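PDB 2YCD: glutathione S-transferase, which probably conjugates glutathione to electrophilic compounds, possibly including herbicides, and binds S-(p-nitrobenzyl)glutathione. Local coordinates for residues I179-V184 and L201-R206; Q152-L157 and K195-L200; W40-E43 and P48-V51. All coordinates share one frame; numbering follows the deposited sequence.

Contact 1: I179-V184 and L201-R206; sequences ILMICV and LAYVER
The Y203 ring has I182 over one face and M181 at its edge, near the ring plane, with M181 CG 4.0 Å from Y203 CE2. On the face, the ethyl arm of I182 does the touching: CG1 packs 3.5 Å from Y203 CE2, and CD1 reaches farther in, 4.0 Å from the centroid of the Y203 ring and 17° off the normal, a CH-pi contact. That arm lies beside I182's own backbone N (chi1 -71°), which leaves the CG2 methyl for the backbone and side chain of V204; CG2 comes to 4.2 Å from V204 CG1.

The edge also has a neighbour from its own helix, since R206 NH2 lies in the ring plane, while Y203 CA sits over one face of the R206 guanidinium. NH2 is hydrogen-bonded to the carbonyl of E168, a tie that should help hold the guanidinium in place.

At the far end of the ring, Y203 OH passes M181 CB at 3.7 Å and hydrogen-bonds to D178 OD1, just before I179 on the facing helix. This buried hydroxyl is therefore satisfied, and the bond ties the hydroxyl end of the ring to the facing helix. No hydrogen bond joins the two segments themselves. M181 meets the tyrosine at about a right angle, then bends at chi2 and chi3 so that its thioether end leads away.

This is helix-helix packing in the all-helical C-terminal domain of the GST fold. The axes of segments 179-184 and 201-206, which lie on helices 176-185 and 198-208, approach to 9.6 Å and cross at -116°. Behind the contact, L180, M181 and V184 pack on helix 105-135, while I179 and C183 face helix 35-45 of the N-terminal domain.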
ATOM      1  N   ILE A 179      -5.345   6.844 -11.416  1.00  7.39           N
ATOM      2  CA  ILE A 179      -4.205   7.727 -11.154  1.00  8.33           C
ATOM      3  C   ILE A 179      -3.068   6.934 -10.503  1.00  6.41           C
ATOM      4  O   ILE A 179      -1.915   6.969 -10.968  1.00  8.37           O
ATOM      5  CB  ILE A 179      -4.605   8.914 -10.271  1.00  7.88           C
ATOM      6  CG1 ILE A 179      -5.570   9.850 -11.025  1.00  7.61           C
ATOM      7  CG2 ILE A 179      -3.351   9.652  -9.758  1.00  8.78           C
ATOM      8  CD1 ILE A 179      -6.007  11.074 -10.195  1.00  9.88           C
ATOM      9  N   LEU A 180      -3.381   6.210  -9.432  1.00  6.25           N
ATOM     10  CA  LEU A 180      -2.334   5.478  -8.715  1.00  7.17           C
ATOM     11  C   LEU A 180      -1.754   4.345  -9.554  1.00  8.02           C
ATOM     12  O   LEU A 180      -0.522   4.151  -9.611  1.00  7.75           O
ATOM     13  CB  LEU A 180      -2.860   4.953  -7.377  1.00  7.26           C
ATOM     14  CG  LEU A 180      -3.221   6.044  -6.358  1.00  7.38           C
ATOM     15  CD1 LEU A 180      -3.914   5.412  -5.155  1.00  9.64           C
ATOM     16  CD2 LEU A 180      -1.987   6.863  -5.926  1.00  9.78           C
ATOM     17  N   MET A 181      -2.623   3.617 -10.255  1.00  6.97           N
ATOM     18  CA  MET A 181      -2.153   2.488 -11.054  1.00  7.13           C
ATOM     19  C   MET A 181      -1.296   2.921 -12.249  1.00  6.56           C
ATOM     20  O   MET A 181      -0.252   2.311 -12.518  1.00  7.62           O
ATOM     21  CB  MET A 181      -3.337   1.649 -11.546  1.00  7.98           C
ATOM     22  CG  MET A 181      -2.916   0.352 -12.272  1.00  8.38           C
ATOM     23  SD  MET A 181      -2.216  -0.897 -11.158  1.00  8.65           S
ATOM     24  CE  MET A 181      -3.713  -1.513 -10.368  1.00  9.84           C
ATOM     25  N   ILE A 182      -1.717   3.969 -12.943  1.00  7.39           N
ATOM     26  CA  ILE A 182      -0.944   4.443 -14.080  1.00  8.20           C
ATOM     27  C   ILE A 182       0.402   5.015 -13.647  1.00  7.51           C
ATOM     28  O   ILE A 182       1.421   4.772 -14.287  1.00  8.79           O
ATOM     29  CB  ILE A 182      -1.778   5.389 -14.952  1.00  7.09           C
ATOM     30  CG1 ILE A 182      -2.838   4.550 -15.670  1.00  9.05           C
ATOM     31  CG2 ILE A 182      -0.895   6.117 -15.990  1.00  8.27           C
ATOM     32  CD1 ILE A 182      -3.931   5.351 -16.373  1.00  9.32           C
ATOM     33  N   CYS A 183       0.436   5.758 -12.544  1.00  7.18           N
ATOM     34  CA  CYS A 183       1.721   6.285 -12.088  1.00  7.60           C
ATOM     35  C   CYS A 183       2.684   5.169 -11.677  1.00  9.87           C
ATOM     36  O   CYS A 183       3.889   5.279 -11.932  1.00 11.48           O
ATOM     37  CB  CYS A 183       1.540   7.310 -10.965  1.00  7.85           C
ATOM     38  SG  CYS A 183       0.789   8.880 -11.507  1.00  9.43           S
ATOM     39  N   VAL A 184       2.153   4.103 -11.087  1.00  7.91           N
ATOM     40  CA  VAL A 184       2.964   2.919 -10.761  1.00 10.78           C
ATOM     41  C   VAL A 184       3.489   2.250 -12.052  1.00  9.38           C
ATOM     42  O   VAL A 184       4.692   1.964 -12.190  1.00 10.06           O
ATOM     43  CB  VAL A 184       2.136   1.933  -9.856  1.00 11.36           C
ATOM     44  CG1 VAL A 184       2.692   0.513  -9.883  1.00 14.63           C
ATOM     45  CG2 VAL A 184       2.037   2.476  -8.403  1.00 13.67           C
ATOM     46  N   LEU A 201      -0.275  -1.085 -21.986  1.00 11.78           N
ATOM     47  CA  LEU A 201       0.337   0.051 -22.660  1.00 12.14           C
ATOM     48  C   LEU A 201      -0.719   1.070 -23.082  1.00 13.80           C
ATOM     49  O   LEU A 201      -0.565   2.268 -22.864  1.00 12.99           O
ATOM     50  CB  LEU A 201       1.095  -0.447 -23.885  1.00 15.99           C
ATOM     51  CG  LEU A 201       1.825   0.643 -24.671  1.00 16.80           C
ATOM     52  CD1 LEU A 201       2.807   1.391 -23.765  1.00 24.44           C
ATOM     53  CD2 LEU A 201       2.548   0.003 -25.849  1.00 23.10           C
ATOM     54  N   ALA A 202      -1.795   0.593 -23.697  1.00 11.34           N
ATOM     55  CA  ALA A 202      -2.866   1.469 -24.157  1.00 11.24           C
ATOM     56  C   ALA A 202      -3.557   2.158 -22.981  1.00  9.00           C
ATOM     57  O   ALA A 202      -3.956   3.324 -23.078  1.00 12.31           O
ATOM     58  CB  ALA A 202      -3.882   0.677 -25.003  1.00 12.58           C
ATOM     59  N   TYR A 203      -3.705   1.423 -21.881  1.00 10.41           N
ATOM     60  CA  TYR A 203      -4.280   1.954 -20.642  1.00  9.96           C
ATOM     61  C   TYR A 203      -3.427   3.116 -20.093  1.00 10.13           C
ATOM     62  O   TYR A 203      -3.938   4.197 -19.820  1.00 10.08           O
ATOM     63  CB  TYR A 203      -4.413   0.800 -19.641  1.00 11.10           C
ATOM     64  CG  TYR A 203      -4.782   1.187 -18.219  1.00  9.98           C
ATOM     65  CD1 TYR A 203      -6.034   1.688 -17.910  1.00  9.26           C
ATOM     66  CD2 TYR A 203      -3.863   1.035 -17.185  1.00  9.61           C
ATOM     67  CE1 TYR A 203      -6.376   2.031 -16.606  1.00 10.25           C
ATOM     68  CE2 TYR A 203      -4.187   1.359 -15.881  1.00  9.06           C
ATOM     69  CZ  TYR A 203      -5.433   1.860 -15.587  1.00  8.50           C
ATOM     70  OH  TYR A 203      -5.740   2.212 -14.293  1.00  9.25           O
ATOM     71  N   VAL A 204      -2.126   2.900 -19.989  1.00  9.83           N
ATOM     72  CA  VAL A 204      -1.220   3.960 -19.542  1.00  9.83           C
ATOM     73  C   VAL A 204      -1.315   5.172 -20.481  1.00 10.53           C
ATOM     74  O   VAL A 204      -1.403   6.312 -20.022  1.00 10.20           O
ATOM     75  CB  VAL A 204       0.215   3.439 -19.482  1.00  9.49           C
ATOM     76  CG1 VAL A 204       1.207   4.597 -19.312  1.00 11.04           C
ATOM     77  CG2 VAL A 204       0.353   2.437 -18.341  1.00 11.72           C
ATOM     78  N   GLU A 205      -1.308   4.930 -21.794  1.00 11.56           N
ATOM     79  CA  GLU A 205      -1.417   6.029 -22.749  1.00 10.91           C
ATOM     80  C   GLU A 205      -2.752   6.771 -22.640  1.00  9.62           C
ATOM     81  O   GLU A 205      -2.793   8.008 -22.793  1.00 10.93           O
ATOM     82  CB  GLU A 205      -1.149   5.571 -24.194  1.00 12.73           C
ATOM     83  CG  GLU A 205       0.293   5.095 -24.438  1.00 16.78           C
ATOM     84  CD  GLU A 205       1.349   6.142 -24.103  1.00 39.71           C
ATOM     85  OE1 GLU A 205       1.065   7.351 -24.236  1.00 38.80           O
ATOM     86  OE2 GLU A 205       2.471   5.755 -23.707  1.00 33.84           O
ATOM     87  N   ARG A 206      -3.838   6.056 -22.357  1.00 11.34           N
ATOM     88  CA  ARG A 206      -5.136   6.712 -22.162  1.00 11.34           C
ATOM     89  C   ARG A 206      -5.083   7.722 -21.005  1.00  9.58           C
ATOM     90  O   ARG A 206      -5.659   8.816 -21.078  1.00 10.59           O
ATOM     91  CB  ARG A 206      -6.244   5.686 -21.901  1.00 14.64           C
ATOM     92  CG  ARG A 206      -6.761   5.009 -23.163  1.00 22.61           C
ATOM     93  CD  ARG A 206      -8.124   4.350 -22.937  1.00 23.15           C
ATOM     94  NE  ARG A 206      -8.061   3.249 -21.995  1.00 21.55           N
ATOM     95  CZ  ARG A 206      -7.605   2.041 -22.290  1.00 18.64           C
ATOM     96  NH1 ARG A 206      -7.145   1.776 -23.515  1.00 16.63           N
ATOM     97  NH2 ARG A 206      -7.606   1.097 -21.369  1.00 20.88           N
TER

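Contact 2: Q152-L157 and K195-L200; sequences QLLKRL and KDYGNL
Within the helical C-terminal domain of the GST fold, Y197 occupies the N-cap position of helix 198-208 and lays its ring against L154 and L157 of helix 142-164. The tyrosine is the main link between the two segments. L157 CB sits over one ring face, 3.8 Å from the centroid of the Y197 ring and 18° off its normal, forming a CH-pi contact, while L157 CD1 touches Y197 CE1 at 4.0 Å. The L154 side chain crosses that of Y197 at about a right angle and packs by its CB beside the hydroxyl end, 3.6 Å from Y197 OH. That oxygen hydrogen-bonds to D158 OD1, one residue beyond L157, so its polar end is held by the same helix that carries the leucines. N199 adds bonds to S161 OG and to the carbonyl of G165, fixing the start of helix 198-208 to the C-terminal part of helix 142-164 and the residues after it. L157 divides its work between two partners. Its CB and CD1 go to the tyrosine, while the other methyl, CD2, packs 4.0 Å from L200 CD1.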
ATOM      1  N   GLN A 152       8.432 -12.962 -11.586  1.00 15.31           N
ATOM      2  CA  GLN A 152       7.312 -12.613 -10.719  1.00 15.87           C
ATOM      3  C   GLN A 152       6.543 -11.390 -11.243  1.00 16.24           C
ATOM      4  O   GLN A 152       5.304 -11.338 -11.169  1.00 14.91           O
ATOM      5  CB  GLN A 152       7.795 -12.381  -9.287  1.00 16.81           C
ATOM      6  CG  GLN A 152       6.688 -11.980  -8.341  1.00 28.48           C
ATOM      7  CD  GLN A 152       5.571 -13.018  -8.258  1.00 51.76           C
ATOM      8  OE1 GLN A 152       4.402 -12.710  -8.502  1.00 40.68           O
ATOM      9  NE2 GLN A 152       5.927 -14.247  -7.908  1.00 53.27           N
ATOM     10  N   LEU A 153       7.273 -10.415 -11.788  1.00 12.89           N
ATOM     11  CA  LEU A 153       6.631  -9.244 -12.378  1.00 12.17           C
ATOM     12  C   LEU A 153       5.754  -9.602 -13.590  1.00 12.73           C
ATOM     13  O   LEU A 153       4.600  -9.161 -13.699  1.00 11.89           O
ATOM     14  CB  LEU A 153       7.673  -8.169 -12.750  1.00 10.96           C
ATOM     15  CG  LEU A 153       7.130  -6.985 -13.543  1.00 12.95           C
ATOM     16  CD1 LEU A 153       6.069  -6.241 -12.741  1.00 13.75           C
ATOM     17  CD2 LEU A 153       8.271  -6.057 -13.919  1.00 14.12           C
ATOM     18  N   LEU A 154       6.291 -10.409 -14.504  1.00 12.19           N
ATOM     19  CA  LEU A 154       5.527 -10.780 -15.688  1.00 14.44           C
ATOM     20  C   LEU A 154       4.250 -11.537 -15.325  1.00 11.94           C
ATOM     21  O   LEU A 154       3.219 -11.340 -15.954  1.00 12.85           O
ATOM     22  CB  LEU A 154       6.393 -11.586 -16.668  1.00 15.00           C
ATOM     23  CG  LEU A 154       7.647 -10.866 -17.177  1.00 17.60           C
ATOM     24  CD1 LEU A 154       8.399 -11.707 -18.219  1.00 20.77           C
ATOM     25  CD2 LEU A 154       7.297  -9.510 -17.743  1.00 18.78           C
ATOM     26  N   LYS A 155       4.309 -12.366 -14.290  1.00 12.76           N
ATOM     27  CA  LYS A 155       3.122 -13.057 -13.804  1.00 13.88           C
ATOM     28  C   LYS A 155       2.041 -12.066 -13.324  1.00 12.80           C
ATOM     29  O   LYS A 155       0.869 -12.202 -13.662  1.00 12.73           O
ATOM     30  CB  LYS A 155       3.518 -14.051 -12.706  1.00 15.75           C
ATOM     31  CG  LYS A 155       2.351 -14.816 -12.114  1.00 23.17           C
ATOM     32  CD  LYS A 155       2.841 -15.932 -11.203  1.00 24.49           C
ATOM     33  CE  LYS A 155       1.674 -16.725 -10.621  1.00 27.64           C
ATOM     34  NZ  LYS A 155       0.853 -15.917  -9.669  1.00 27.69           N
ATOM     35  N   ARG A 156       2.439 -11.061 -12.546  1.00 12.28           N
ATOM     36  CA  ARG A 156       1.488 -10.046 -12.088  1.00 11.89           C
ATOM     37  C   ARG A 156       0.924  -9.211 -13.238  1.00 10.66           C
ATOM     38  O   ARG A 156      -0.254  -8.857 -13.228  1.00 11.06           O
ATOM     39  CB  ARG A 156       2.140  -9.117 -11.055  1.00 12.62           C
ATOM     40  CG  ARG A 156       2.394  -9.779  -9.726  1.00 17.94           C
ATOM     41  CD  ARG A 156       1.111  -9.989  -8.919  1.00 14.36           C
ATOM     42  NE  ARG A 156       1.431 -10.625  -7.650  1.00 17.26           N
ATOM     43  CZ  ARG A 156       1.132 -11.876  -7.324  1.00 18.45           C
ATOM     44  NH1 ARG A 156       0.469 -12.660  -8.165  1.00 18.34           N
ATOM     45  NH2 ARG A 156       1.491 -12.341  -6.130  1.00 20.55           N
ATOM     46  N   LEU A 157       1.752  -8.898 -14.233  1.00 11.48           N
ATOM     47  CA  LEU A 157       1.273  -8.174 -15.401  1.00  9.36           C
ATOM     48  C   LEU A 157       0.324  -9.026 -16.257  1.00 10.83           C
ATOM     49  O   LEU A 157      -0.669  -8.520 -16.761  1.00 10.57           O
ATOM     50  CB  LEU A 157       2.439  -7.634 -16.243  1.00 11.02           C
ATOM     51  CG  LEU A 157       3.355  -6.613 -15.541  1.00 11.81           C
ATOM     52  CD1 LEU A 157       4.507  -6.202 -16.442  1.00 13.02           C
ATOM     53  CD2 LEU A 157       2.592  -5.361 -15.111  1.00 13.52           C
ATOM     54  N   LYS A 195       5.474  -3.023 -23.630  1.00 19.72           N
ATOM     55  CA  LYS A 195       5.223  -3.263 -25.053  1.00 22.92           C
ATOM     56  C   LYS A 195       4.680  -4.677 -25.278  1.00 24.97           C
ATOM     57  O   LYS A 195       3.996  -4.936 -26.265  1.00 26.02           O
ATOM     58  CB  LYS A 195       6.494  -3.034 -25.878  1.00 30.26           C
ATOM     59  CG  LYS A 195       7.049  -1.613 -25.782  1.00 39.00           C
ATOM     60  CD  LYS A 195       8.444  -1.511 -26.388  1.00 49.04           C
ATOM     61  CE  LYS A 195       8.424  -1.760 -27.890  1.00 63.34           C
ATOM     62  NZ  LYS A 195       9.756  -1.510 -28.512  1.00 55.91           N
ATOM     63  N   ASP A 196       4.974  -5.585 -24.353  1.00 20.49           N
ATOM     64  CA  ASP A 196       4.485  -6.952 -24.456  1.00 21.35           C
ATOM     65  C   ASP A 196       3.087  -7.130 -23.868  1.00 20.47           C
ATOM     66  O   ASP A 196       2.542  -8.229 -23.880  1.00 21.88           O
ATOM     67  CB  ASP A 196       5.463  -7.928 -23.797  1.00 27.95           C
ATOM     68  CG  ASP A 196       6.747  -8.075 -24.585  1.00 37.09           C
ATOM     69  OD1 ASP A 196       6.673  -8.085 -25.833  1.00 36.18           O
ATOM     70  OD2 ASP A 196       7.825  -8.172 -23.960  1.00 38.69           O
ATOM     71  N   TYR A 197       2.511  -6.037 -23.368  1.00 16.73           N
ATOM     72  CA  TYR A 197       1.173  -6.061 -22.791  1.00 16.02           C
ATOM     73  C   TYR A 197       0.321  -4.960 -23.417  1.00 16.63           C
ATOM     74  O   TYR A 197       0.111  -3.896 -22.824  1.00 14.61           O
ATOM     75  CB  TYR A 197       1.243  -5.897 -21.265  1.00 18.34           C
ATOM     76  CG  TYR A 197       1.932  -7.066 -20.604  1.00 16.20           C
ATOM     77  CD1 TYR A 197       3.308  -7.069 -20.418  1.00 13.25           C
ATOM     78  CD2 TYR A 197       1.210  -8.175 -20.181  1.00 14.54           C
ATOM     79  CE1 TYR A 197       3.949  -8.137 -19.846  1.00 16.59           C
ATOM     80  CE2 TYR A 197       1.837  -9.253 -19.595  1.00 14.92           C
ATOM     81  CZ  TYR A 197       3.203  -9.234 -19.430  1.00 14.06           C
ATOM     82  OH  TYR A 197       3.821 -10.307 -18.848  1.00 17.45           O
ATOM     83  N   GLY A 198      -0.162  -5.211 -24.630  1.00 15.61           N
ATOM     84  CA  GLY A 198      -0.792  -4.178 -25.422  1.00 17.03           C
ATOM     85  C   GLY A 198      -1.881  -3.417 -24.688  1.00 13.65           C
ATOM     86  O   GLY A 198      -1.952  -2.194 -24.801  1.00 15.02           O
ATOM     87  N   ASN A 199      -2.743  -4.121 -23.952  1.00 14.13           N
ATOM     88  CA  ASN A 199      -3.833  -3.421 -23.279  1.00 12.80           C
ATOM     89  C   ASN A 199      -3.347  -2.569 -22.097  1.00 10.15           C
ATOM     90  O   ASN A 199      -3.901  -1.515 -21.841  1.00 12.03           O
ATOM     91  CB  ASN A 199      -5.032  -4.339 -22.926  1.00 13.73           C
ATOM     92  CG  ASN A 199      -4.743  -5.314 -21.795  1.00 13.41           C
ATOM     93  OD1 ASN A 199      -3.597  -5.648 -21.503  1.00 14.17           O
ATOM     94  ND2 ASN A 199      -5.802  -5.814 -21.193  1.00 13.31           N
ATOM     95  N   LEU A 200      -2.280  -3.001 -21.429  1.00 10.83           N
ATOM     96  CA  LEU A 200      -1.705  -2.186 -20.352  1.00 11.07           C
ATOM     97  C   LEU A 200      -1.013  -0.940 -20.884  1.00 11.14           C
ATOM     98  O   LEU A 200      -1.150   0.150 -20.308  1.00 10.82           O
ATOM     99  CB  LEU A 200      -0.747  -3.023 -19.496  1.00 11.01           C
ATOM    100  CG  LEU A 200      -1.321  -4.242 -18.762  1.00 11.06           C
ATOM    101  CD1 LEU A 200      -0.256  -4.820 -17.856  1.00 11.80           C
ATOM    102  CD2 LEU A 200      -2.572  -3.911 -17.975  1.00 12.37           C
TER

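Contact 3: W40-E43 and P48-V51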
ATOM      1  N   TRP A  40      -1.589  15.163 -10.195  1.00  7.36           N
ATOM      2  CA  TRP A  40      -2.598  14.736 -11.156  1.00  7.35           C
ATOM      3  C   TRP A  40      -4.002  14.741 -10.527  1.00  6.43           C
ATOM      4  O   TRP A  40      -4.969  15.262 -11.120  1.00  7.50           O
ATOM      5  CB  TRP A  40      -2.185  13.359 -11.699  1.00  7.13           C
ATOM      6  CG  TRP A  40      -3.048  12.792 -12.822  1.00  6.09           C
ATOM      7  CD1 TRP A  40      -4.109  13.405 -13.456  1.00  6.58           C
ATOM      8  CD2 TRP A  40      -2.901  11.507 -13.434  1.00  7.77           C
ATOM      9  NE1 TRP A  40      -4.630  12.558 -14.422  1.00  7.89           N
ATOM     10  CE2 TRP A  40      -3.914  11.387 -14.418  1.00  8.37           C
ATOM     11  CE3 TRP A  40      -2.028  10.426 -13.220  1.00  7.97           C
ATOM     12  CZ2 TRP A  40      -4.067  10.233 -15.202  1.00  7.60           C
ATOM     13  CZ3 TRP A  40      -2.171   9.284 -14.004  1.00  8.90           C
ATOM     14  CH2 TRP A  40      -3.183   9.197 -14.988  1.00  9.42           C
ATOM     15  N   ALA A  41      -4.131  14.229  -9.304  1.00  7.32           N
ATOM     16  CA  ALA A  41      -5.416  14.270  -8.617  1.00  8.19           C
ATOM     17  C   ALA A  41      -5.920  15.704  -8.440  1.00  8.12           C
ATOM     18  O   ALA A  41      -7.108  15.997  -8.675  1.00  8.41           O
ATOM     19  CB  ALA A  41      -5.328  13.551  -7.266  1.00  7.70           C
ATOM     20  N   LEU A  42      -5.043  16.595  -7.981  1.00  8.38           N
ATOM     21  CA  LEU A  42      -5.425  18.011  -7.828  1.00  8.44           C
ATOM     22  C   LEU A  42      -5.877  18.622  -9.153  1.00  7.90           C
ATOM     23  O   LEU A  42      -6.868  19.355  -9.195  1.00  9.33           O
ATOM     24  CB  LEU A  42      -4.278  18.816  -7.206  1.00  7.90           C
ATOM     25  CG  LEU A  42      -3.940  18.419  -5.761  1.00  8.56           C
ATOM     26  CD1 LEU A  42      -2.554  18.903  -5.355  1.00 10.67           C
ATOM     27  CD2 LEU A  42      -5.005  18.938  -4.785  1.00  9.56           C
ATOM     28  N   GLU A  43      -5.169  18.319 -10.234  1.00  8.75           N
ATOM     29  CA  GLU A  43      -5.575  18.843 -11.538  1.00  9.03           C
ATOM     30  C   GLU A  43      -6.902  18.263 -12.039  1.00  8.76           C
ATOM     31  O   GLU A  43      -7.694  18.989 -12.656  1.00 10.93           O
ATOM     32  CB  GLU A  43      -4.456  18.650 -12.557  1.00  9.40           C
ATOM     33  CG  GLU A  43      -3.237  19.572 -12.315  1.00  7.70           C
ATOM     34  CD  GLU A  43      -3.553  21.037 -12.565  1.00 11.28           C
ATOM     35  OE1 GLU A  43      -4.630  21.348 -13.104  1.00 12.27           O
ATOM     36  OE2 GLU A  43      -2.697  21.880 -12.217  1.00 15.92           O
ATOM     37  N   PRO A  48      -6.425  24.472  -7.312  1.00 11.72           N
ATOM     38  CA  PRO A  48      -5.100  25.110  -7.340  1.00 12.03           C
ATOM     39  C   PRO A  48      -4.253  24.696  -6.140  1.00 10.64           C
ATOM     40  O   PRO A  48      -4.784  24.457  -5.058  1.00 11.21           O
ATOM     41  CB  PRO A  48      -5.418  26.618  -7.279  1.00 13.08           C
ATOM     42  CG  PRO A  48      -6.858  26.724  -7.707  1.00 17.02           C
ATOM     43  CD  PRO A  48      -7.526  25.456  -7.256  1.00 12.50           C
ATOM     44  N   TYR A  49      -2.948  24.572  -6.340  1.00 10.43           N
ATOM     45  CA  TYR A  49      -2.075  24.144  -5.260  1.00 10.23           C
ATOM     46  C   TYR A  49      -0.708  24.798  -5.397  1.00  9.32           C
ATOM     47  O   TYR A  49      -0.398  25.480  -6.406  1.00 11.69           O
ATOM     48  CB  TYR A  49      -1.953  22.606  -5.228  1.00 11.32           C
ATOM     49  CG  TYR A  49      -1.211  22.025  -6.419  1.00  8.08           C
ATOM     50  CD1 TYR A  49      -1.867  21.771  -7.618  1.00  9.63           C
ATOM     51  CD2 TYR A  49       0.145  21.736  -6.344  1.00  8.37           C
ATOM     52  CE1 TYR A  49      -1.196  21.237  -8.718  1.00  9.35           C
ATOM     53  CE2 TYR A  49       0.829  21.198  -7.445  1.00 10.69           C
ATOM     54  CZ  TYR A  49       0.153  20.974  -8.628  1.00  8.92           C
ATOM     55  OH  TYR A  49       0.834  20.445  -9.707  1.00 10.28           O
ATOM     56  N   HIS A  50       0.108  24.592  -4.377  1.00  9.70           N
ATOM     57  CA  HIS A  50       1.439  25.167  -4.298  1.00  9.39           C
ATOM     58  C   HIS A  50       2.432  24.084  -3.952  1.00  9.68           C
ATOM     59  O   HIS A  50       2.048  23.019  -3.438  1.00  9.84           O
ATOM     60  CB  HIS A  50       1.465  26.288  -3.244  1.00 10.86           C
ATOM     61  CG  HIS A  50       0.352  27.261  -3.415  1.00  9.77           C
ATOM     62  ND1 HIS A  50       0.416  28.306  -4.313  1.00 11.70           N
ATOM     63  CD2 HIS A  50      -0.896  27.298  -2.885  1.00  9.68           C
ATOM     64  CE1 HIS A  50      -0.724  28.966  -4.300  1.00 12.50           C
ATOM     65  NE2 HIS A  50      -1.541  28.374  -3.441  1.00 12.98           N
ATOM     66  N   VAL A  51       3.702  24.333  -4.239  1.00 10.52           N
ATOM     67  CA  VAL A  51       4.735  23.375  -3.880  1.00 10.62           C
ATOM     68  C   VAL A  51       5.821  24.007  -3.032  1.00 11.85           C
ATOM     69  O   VAL A  51       6.083  25.222  -3.116  1.00 13.71           O
ATOM     70  CB  VAL A  51       5.364  22.670  -5.109  1.00 11.74           C
ATOM     71  CG1 VAL A  51       4.277  22.053  -5.999  1.00 11.86           C
ATOM     72  CG2 VAL A  51       6.254  23.621  -5.918  1.00 13.35           C
TER
HETATM   73  O   HOH W   1      -0.151  21.198 -12.025  1.00 12.21           O
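L42 and E43 approach the Y49 ring from two different directions, one over a face and one at the edge. The methyl CD1 of L42 reaches over the face near the CB end, 3.6 Å from Y49 CG. Measured to the centroid of the Y49 ring it is 3.9 Å away and 27° off the normal, a CH-pi contact offset toward the rim; L42 CB adds a touch on CD1 of the ring.

E43 comes in close to the ring plane. Its OE2 is 3.9 Å from Y49 CE1, and the carboxylate is turned 72° against the ring. A bend at chi2 (-68°) brings the acid round to the tyrosine. The two polar ends meet through a water, which donates to E43 OE2 at 2.6 Å and is hydrogen-bonded to Y49 OH at 2.6 Å. Each end also has an arginine: R39 NH1 hydrogen-bonds to Y49 OH, and R215 NE forms a salt bridge with E43 OE1. With one oxygen on the water and the other on R215, the carboxylate is held at both corners, and the nearby positive charges would be expected to favour its ionised form.

In the thioredoxin-like N-terminal domain, this contact closes the beta-alpha-beta unit of strand 18-22, helix 35-45 and strand 50-54, just where the chain turns from the helix into the edge strand. Y49 packs on I19 of strand 18-22 and on A219 of helix 211-225, the helix that also supplies R215. W40 leaves helix 35-45 in another direction and packs against helix 176-185.

All four touching residues of contact 1 are buried, whereas contacts 2 and 3 are partly so. Contacts 1 and 2 belong to the helical domain and share helix 198-208: 195-200 brings its start to helix 142-164, and 201-206 packs the following turns on helix 176-185. Contact 3 lies in the other domain, its centre about 30 Å from that of contact 2, yet it touches contact 1 where W40 and A41 meet I179, I182 and C183 across the domain interface. In all three an aliphatic carbon makes a CH-pi contact with one face of a tyrosine. The hydroxyls differ: aspartates take them in contacts 1 and 2, while contact 3 uses an arginine and a water.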